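Local atomic coordinates of SusD superfamily protein (Parabacteroides distasonis, PDB entry 3OTN), a protein that probably binds carbohydrate at the outer membrane as a member of the SusD family of nutrient-uptake proteins. Residues A[48-53]-A[283-288]; A[334-339]-A[418-423]. All coordinates share one frame; numbering follows the deposited sequence.

Contact 1 of 2, residues A[48-53]-A[283-288]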
loop_
_atom_site.group_PDB
_atom_site.type_symbol
_atom_site.label_atom_id
_atom_site.label_comp_id
_atom_site.label_asym_id
_atom_site.label_seq_id
_atom_site.Cartn_x
_atom_site.Cartn_y
_atom_site.Cartn_z
ATOM N N LEU A 48 -1.458 1.356 8.397
ATOM C CA LEU A 48 -0.164 1.610 7.774
ATOM C C LEU A 48 0.202 3.084 7.690
ATOM O O LEU A 48 1.289 3.405 7.248
ATOM C CB LEU A 48 -0.116 0.968 6.392
ATOM C CG LEU A 48 -0.465 -0.529 6.292
ATOM C CD1 LEU A 48 -0.425 -0.969 4.839
ATOM C CD2 LEU A 48 0.448 -1.393 7.137
ATOM N N GLU A 49 -0.694 3.972 8.110
ATOM C CA GLU A 49 -0.396 5.404 8.189
ATOM C C GLU A 49 -0.268 5.939 9.588
ATOM O O GLU A 49 0.372 6.982 9.801
ATOM C CB GLU A 49 -1.461 6.205 7.436
ATOM C CG GLU A 49 -1.567 5.820 5.921
ATOM C CD GLU A 49 -0.277 6.054 5.146
ATOM O OE1 GLU A 49 0.488 7.004 5.460
ATOM O OE2 GLU A 49 -0.015 5.292 4.199
ATOM N N TYR A 50 -0.885 5.270 10.547
ATOM C CA TYR A 50 -0.917 5.830 11.916
ATOM C C TYR A 50 0.366 5.757 12.698
ATOM O O TYR A 50 0.495 6.501 13.685
ATOM C CB TYR A 50 -2.079 5.263 12.713
ATOM C CG TYR A 50 -3.448 5.872 12.454
ATOM C CD1 TYR A 50 -3.632 7.056 11.731
ATOM C CD2 TYR A 50 -4.573 5.299 13.042
ATOM C CE1 TYR A 50 -4.897 7.620 11.608
ATOM C CE2 TYR A 50 -5.829 5.844 12.893
ATOM C CZ TYR A 50 -5.987 6.997 12.165
ATOM O OH TYR A 50 -7.263 7.522 12.073
HETATM N N MSE A 51 1.353 4.964 12.273
HETATM C CA MSE A 51 2.600 4.905 13.011
HETATM C C MSE A 51 3.750 5.656 12.363
HETATM O O MSE A 51 4.805 5.749 12.973
HETATM C CB MSE A 51 3.038 3.475 13.301
HETATM C CG MSE A 51 2.101 2.719 14.236
HETATM SE SE MSE A 51 2.035 3.482 16.025
HETATM C CE MSE A 51 3.782 4.009 16.417
ATOM N N THR A 52 3.544 6.252 11.187
ATOM C CA THR A 52 4.604 6.990 10.534
ATOM C C THR A 52 4.997 8.248 11.278
ATOM O O THR A 52 6.104 8.732 11.084
ATOM C CB THR A 52 4.266 7.442 9.089
ATOM O OG1 THR A 52 3.227 8.423 9.129
ATOM C CG2 THR A 52 3.842 6.272 8.206
ATOM N N GLY A 53 4.089 8.796 12.089
ATOM C CA GLY A 53 4.273 10.109 12.681
ATOM C C GLY A 53 4.003 11.290 11.752
ATOM O O GLY A 53 4.226 12.454 12.135
ATOM N N GLY A 283 -12.526 12.886 8.383
ATOM C CA GLY A 283 -11.335 13.519 8.921
ATOM C C GLY A 283 -10.431 12.570 9.699
ATOM O O GLY A 283 -9.791 13.013 10.643
ATOM N N SER A 284 -10.367 11.306 9.283
ATOM C CA SER A 284 -9.599 10.239 9.988
ATOM C C SER A 284 -8.102 10.180 9.656
ATOM O O SER A 284 -7.330 9.481 10.347
ATOM C CB SER A 284 -10.125 8.840 9.624
ATOM O OG SER A 284 -11.474 8.687 9.844
ATOM N N LEU A 285 -7.705 10.804 8.544
ATOM C CA LEU A 285 -6.301 10.845 8.136
ATOM C C LEU A 285 -5.953 12.257 7.670
ATOM O O LEU A 285 -6.426 12.743 6.631
ATOM C CB LEU A 285 -5.987 9.803 7.066
ATOM C CG LEU A 285 -4.502 9.435 6.894
ATOM C CD1 LEU A 285 -3.901 8.794 8.161
ATOM C CD2 LEU A 285 -4.365 8.470 5.709
ATOM N N ILE A 286 -5.178 12.929 8.508
ATOM C CA ILE A 286 -4.864 14.325 8.372
ATOM C C ILE A 286 -3.339 14.396 8.335
ATOM O O ILE A 286 -2.704 13.823 9.214
ATOM C CB ILE A 286 -5.389 15.070 9.617
ATOM C CG1 ILE A 286 -6.884 14.780 9.843
ATOM C CG2 ILE A 286 -5.132 16.615 9.508
ATOM C CD1 ILE A 286 -7.785 15.186 8.680
ATOM N N PRO A 287 -2.744 15.113 7.349
ATOM C CA PRO A 287 -1.287 15.201 7.330
ATOM C C PRO A 287 -0.800 16.132 8.434
ATOM O O PRO A 287 -1.519 17.047 8.822
ATOM C CB PRO A 287 -1.005 15.797 5.960
ATOM C CG PRO A 287 -2.184 16.730 5.721
ATOM C CD PRO A 287 -3.359 16.083 6.423
ATOM N N THR A 288 0.409 15.906 8.933
ATOM C CA THR A 288 0.976 16.830 9.896
ATOM C C THR A 288 1.469 18.075 9.171
ATOM O O THR A 288 1.970 18.007 8.045
ATOM C CB THR A 288 2.131 16.233 10.695
ATOM O OG1 THR A 288 3.194 15.874 9.804
ATOM C CG2 THR A 288 1.685 15.063 11.494
HETATM O O HOH W 1 5.261 14.682 11.199
#
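Beside the two-stranded antiparallel sheet 55-56/286-287 of this SusD-family protein, Tyr-50 and Glu-49, in the loop that leads into strand 55-56, reach across to Ser-284 and Leu-285, just before that strand's antiparallel partner, 286-287. The contact illustrates how a loop can be tied to a distant segment by one polar bond, one apolar patch and one water. The tyrosine supplies the bond: OH donates to Ser-284 O at 2.6 Å, arriving in the carbonyl plane on a lone pair with a C=O...donor angle of 143°. The acceptor also lies in the plane of the phenol ring, at its edge. The CD1 methyl of Leu-285 touches both loop side chains. CG stands anti to the backbone N (chi1 -161°), and CD1 beyond it lies 3.6 Å from Glu-49 CB and 3.8 Å from Tyr-50 CE1. The second methyl, CD2, rests 3.9 Å from Glu-49 CG, where the glutamate chain bends; its carboxylate takes a hydrogen bond through OE2 from Asn-422 N. Farther along, a water donates to Gly-53 O at 2.6 Å and accepts from Thr-288 OG1 at 2.8 Å, while Thr-288 CG2 sits 3.7 Å from the same Gly-53 O. Thr-288 OG1 also caps Phe-291 N of helix 289-292. All the touching residues are buried. The rings of Tyr-64 and Phe-67 meet Tyr-50. Through flanking residues the neighbours pack on as well, helix 424-431 against Leu-48, Met-51 and Thr-52, and strand 334-336 against Ile-286 and Pro-287.

Contact 2 of 2, residues A[334-339]-A[418-423]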
loop_
_atom_site.group_PDB
_atom_site.type_symbol
_atom_site.label_atom_id
_atom_site.label_comp_id
_atom_site.label_asym_id
_atom_site.label_seq_id
_atom_site.Cartn_x
_atom_site.Cartn_y
_atom_site.Cartn_z
ATOM N N TYR A 334 -3.858 22.053 6.862
ATOM C CA TYR A 334 -3.613 21.236 5.678
ATOM C C TYR A 334 -4.446 19.954 5.717
ATOM O O TYR A 334 -4.562 19.296 6.748
ATOM C CB TYR A 334 -2.139 20.860 5.562
ATOM C CG TYR A 334 -1.181 22.045 5.552
ATOM C CD1 TYR A 334 -1.164 22.943 4.491
ATOM C CD2 TYR A 334 -0.230 22.202 6.566
ATOM C CE1 TYR A 334 -0.252 24.014 4.463
ATOM C CE2 TYR A 334 0.672 23.262 6.556
ATOM C CZ TYR A 334 0.671 24.156 5.499
ATOM O OH TYR A 334 1.597 25.193 5.514
ATOM N N TYR A 335 -5.012 19.609 4.566
ATOM C CA TYR A 335 -5.684 18.337 4.370
ATOM C C TYR A 335 -5.170 17.681 3.096
ATOM O O TYR A 335 -4.676 18.372 2.181
ATOM C CB TYR A 335 -7.183 18.554 4.315
ATOM C CG TYR A 335 -7.715 19.046 5.636
ATOM C CD1 TYR A 335 -8.143 18.136 6.609
ATOM C CD2 TYR A 335 -7.735 20.415 5.949
ATOM C CE1 TYR A 335 -8.596 18.576 7.869
ATOM C CE2 TYR A 335 -8.186 20.865 7.208
ATOM C CZ TYR A 335 -8.619 19.939 8.153
ATOM O OH TYR A 335 -9.078 20.358 9.381
ATOM N N ILE A 336 -5.265 16.356 3.054
ATOM C CA ILE A 336 -4.868 15.600 1.879
ATOM C C ILE A 336 -5.894 15.730 0.762
ATOM O O ILE A 336 -7.050 15.367 0.926
ATOM C CB ILE A 336 -4.590 14.128 2.202
ATOM C CG1 ILE A 336 -3.355 14.033 3.118
ATOM C CG2 ILE A 336 -4.330 13.373 0.865
ATOM C CD1 ILE A 336 -3.340 12.832 4.115
ATOM N N TYR A 337 -5.429 16.278 -0.360
ATOM C CA TYR A 337 -6.171 16.437 -1.606
ATOM C C TYR A 337 -5.783 15.394 -2.654
ATOM O O TYR A 337 -6.460 15.269 -3.678
ATOM C CB TYR A 337 -5.871 17.829 -2.199
ATOM C CG TYR A 337 -6.885 18.373 -3.168
ATOM C CD1 TYR A 337 -8.184 18.677 -2.761
ATOM C CD2 TYR A 337 -6.549 18.605 -4.517
ATOM C CE1 TYR A 337 -9.125 19.211 -3.666
ATOM C CE2 TYR A 337 -7.502 19.129 -5.416
ATOM C CZ TYR A 337 -8.770 19.437 -4.977
ATOM O OH TYR A 337 -9.698 19.955 -5.858
ATOM N N LYS A 338 -4.733 14.613 -2.380
ATOM C CA LYS A 338 -4.165 13.637 -3.346
ATOM C C LYS A 338 -5.197 12.670 -3.961
ATOM O O LYS A 338 -5.104 12.298 -5.146
ATOM C CB LYS A 338 -3.048 12.886 -2.637
ATOM C CG LYS A 338 -2.137 12.078 -3.458
ATOM C CD LYS A 338 -0.920 11.676 -2.620
ATOM C CE LYS A 338 -0.087 10.702 -3.364
ATOM N NZ LYS A 338 1.218 10.426 -2.727
ATOM N N PHE A 339 -6.228 12.349 -3.189
ATOM C CA PHE A 339 -7.249 11.368 -3.575
ATOM C C PHE A 339 -8.649 11.972 -3.681
ATOM O O PHE A 339 -9.618 11.265 -3.567
ATOM C CB PHE A 339 -7.233 10.234 -2.555
ATOM C CG PHE A 339 -5.845 9.695 -2.280
ATOM C CD1 PHE A 339 -5.107 9.110 -3.301
ATOM C CD2 PHE A 339 -5.274 9.783 -1.012
ATOM C CE1 PHE A 339 -3.832 8.588 -3.061
ATOM C CE2 PHE A 339 -3.994 9.268 -0.769
ATOM C CZ PHE A 339 -3.288 8.663 -1.798
ATOM N N LEU A 418 5.168 9.375 -2.866
ATOM C CA LEU A 418 4.269 8.286 -2.481
ATOM C C LEU A 418 3.548 8.455 -1.128
ATOM O O LEU A 418 2.984 7.498 -0.598
ATOM C CB LEU A 418 5.039 6.961 -2.508
ATOM C CG LEU A 418 5.887 6.742 -3.781
ATOM C CD1 LEU A 418 6.672 5.438 -3.657
ATOM C CD2 LEU A 418 4.975 6.725 -5.013
ATOM N N CYS A 419 3.555 9.651 -0.551
ATOM C CA CYS A 419 2.952 9.824 0.759
ATOM C C CYS A 419 1.478 9.434 0.790
ATOM O O CYS A 419 0.741 9.733 -0.142
ATOM C CB CYS A 419 3.085 11.268 1.250
ATOM S SG CYS A 419 2.501 12.556 0.076
ATOM N N TYR A 420 1.083 8.799 1.897
ATOM C CA TYR A 420 -0.283 8.424 2.198
ATOM C C TYR A 420 -0.832 7.362 1.268
ATOM O O TYR A 420 -2.054 7.240 1.143
ATOM C CB TYR A 420 -1.194 9.664 2.281
ATOM C CG TYR A 420 -0.571 10.717 3.216
ATOM C CD1 TYR A 420 -0.340 10.421 4.553
ATOM C CD2 TYR A 420 -0.169 11.950 2.744
ATOM C CE1 TYR A 420 0.259 11.348 5.408
ATOM C CE2 TYR A 420 0.448 12.890 3.595
ATOM C CZ TYR A 420 0.653 12.569 4.924
ATOM O OH TYR A 420 1.242 13.469 5.801
ATOM N N GLU A 421 0.072 6.602 0.636
ATOM C CA GLU A 421 -0.275 5.488 -0.277
ATOM C C GLU A 421 0.073 4.125 0.306
ATOM O O GLU A 421 0.177 3.137 -0.432
ATOM C CB GLU A 421 0.461 5.665 -1.621
ATOM C CG GLU A 421 0.037 6.849 -2.454
ATOM C CD GLU A 421 0.856 6.997 -3.778
ATOM O OE1 GLU A 421 1.027 6.014 -4.511
ATOM O OE2 GLU A 421 1.324 8.111 -4.064
ATOM N N ASN A 422 0.238 4.054 1.629
ATOM C CA ASN A 422 0.525 2.808 2.336
ATOM C C ASN A 422 1.873 2.206 1.949
ATOM O O ASN A 422 2.017 0.978 1.850
ATOM C CB ASN A 422 -0.647 1.775 2.152
ATOM C CG ASN A 422 -1.838 1.981 3.132
ATOM O OD1 ASN A 422 -2.718 1.126 3.192
ATOM N ND2 ASN A 422 -1.894 3.115 3.846
ATOM N N LYS A 423 2.868 3.058 1.696
ATOM C CA LYS A 423 4.247 2.601 1.362
ATOM C C LYS A 423 5.289 2.974 2.394
ATOM O O LYS A 423 6.277 2.250 2.579
ATOM C CB LYS A 423 4.710 3.215 0.018
ATOM C CG LYS A 423 3.840 2.897 -1.168
ATOM C CD LYS A 423 3.802 1.417 -1.463
ATOM C CE LYS A 423 2.792 1.115 -2.578
ATOM N NZ LYS A 423 3.104 -0.197 -3.136
#
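Lys-338, just past the edge strand 334-336 of a three-stranded antiparallel sheet, reaches the type II beta turn Leu-418 to Glu-421 in the loop between helices 403-418 and 424-431. A lysine brought up to a turn shows how one ammonium can serve several acceptors. From CB, CG leaves anti to the backbone N (chi1 -167°) and lies over one face of the neighbouring Phe-339 ring, offset toward the rim. The chain then stays extended. CD passes 3.6 Å from Cys-419 O, and CE comes near both that oxygen and Glu-421 OE2. At the tip, NZ donates to Cys-419 O at 2.7 Å, in the carbonyl plane on a lone pair, and forms a salt bridge to Glu-421 OE2, also at 2.7 Å, where OE2 accepts through its anti lone pair, the one away from the other oxygen. Asp-417 O is a third acceptor, and Arg-359 shares OE2, an arrangement that would be expected to keep the carboxylate ionised. Phe-339 turns its edge to the glutamate, with CZ 3.8 Å from Glu-421 CG and the ring and carboxylate planes 89° apart. The buried Tyr-420 O, 3.4 Å from Phe-339 CE2, has no polar partner in the model. Tyr-420 OH bonds to Lys-54 O, and over the centre of its ring sits the CD1 methyl of Ile-336 in a CH-pi contact, CD1 lying 3.6 Å from the ring centroid and 13° off the normal.

Overall arrangement
The two contacts follow one another along the chain, contact 1 closing before contact 2 opens, yet their centres lie about 9 Å apart, on the same side of the chain's centre. They adjoin directly. A bridge between Glu-49 and Asn-422 joins the 48-53 loop to the turn segment 418-423, and Pro-287 of strand 286-287 lies against both Tyr-420 and Tyr-334. The small 55-56/286-287 sheet, the edge strand 334-336 and the turn before helix 424-431 therefore meet in one buried region, where an early part of the chain (48-53) meets later ones (283-288, 334-339 and 418-423), so that the contacts join sequence-distant parts of the protein.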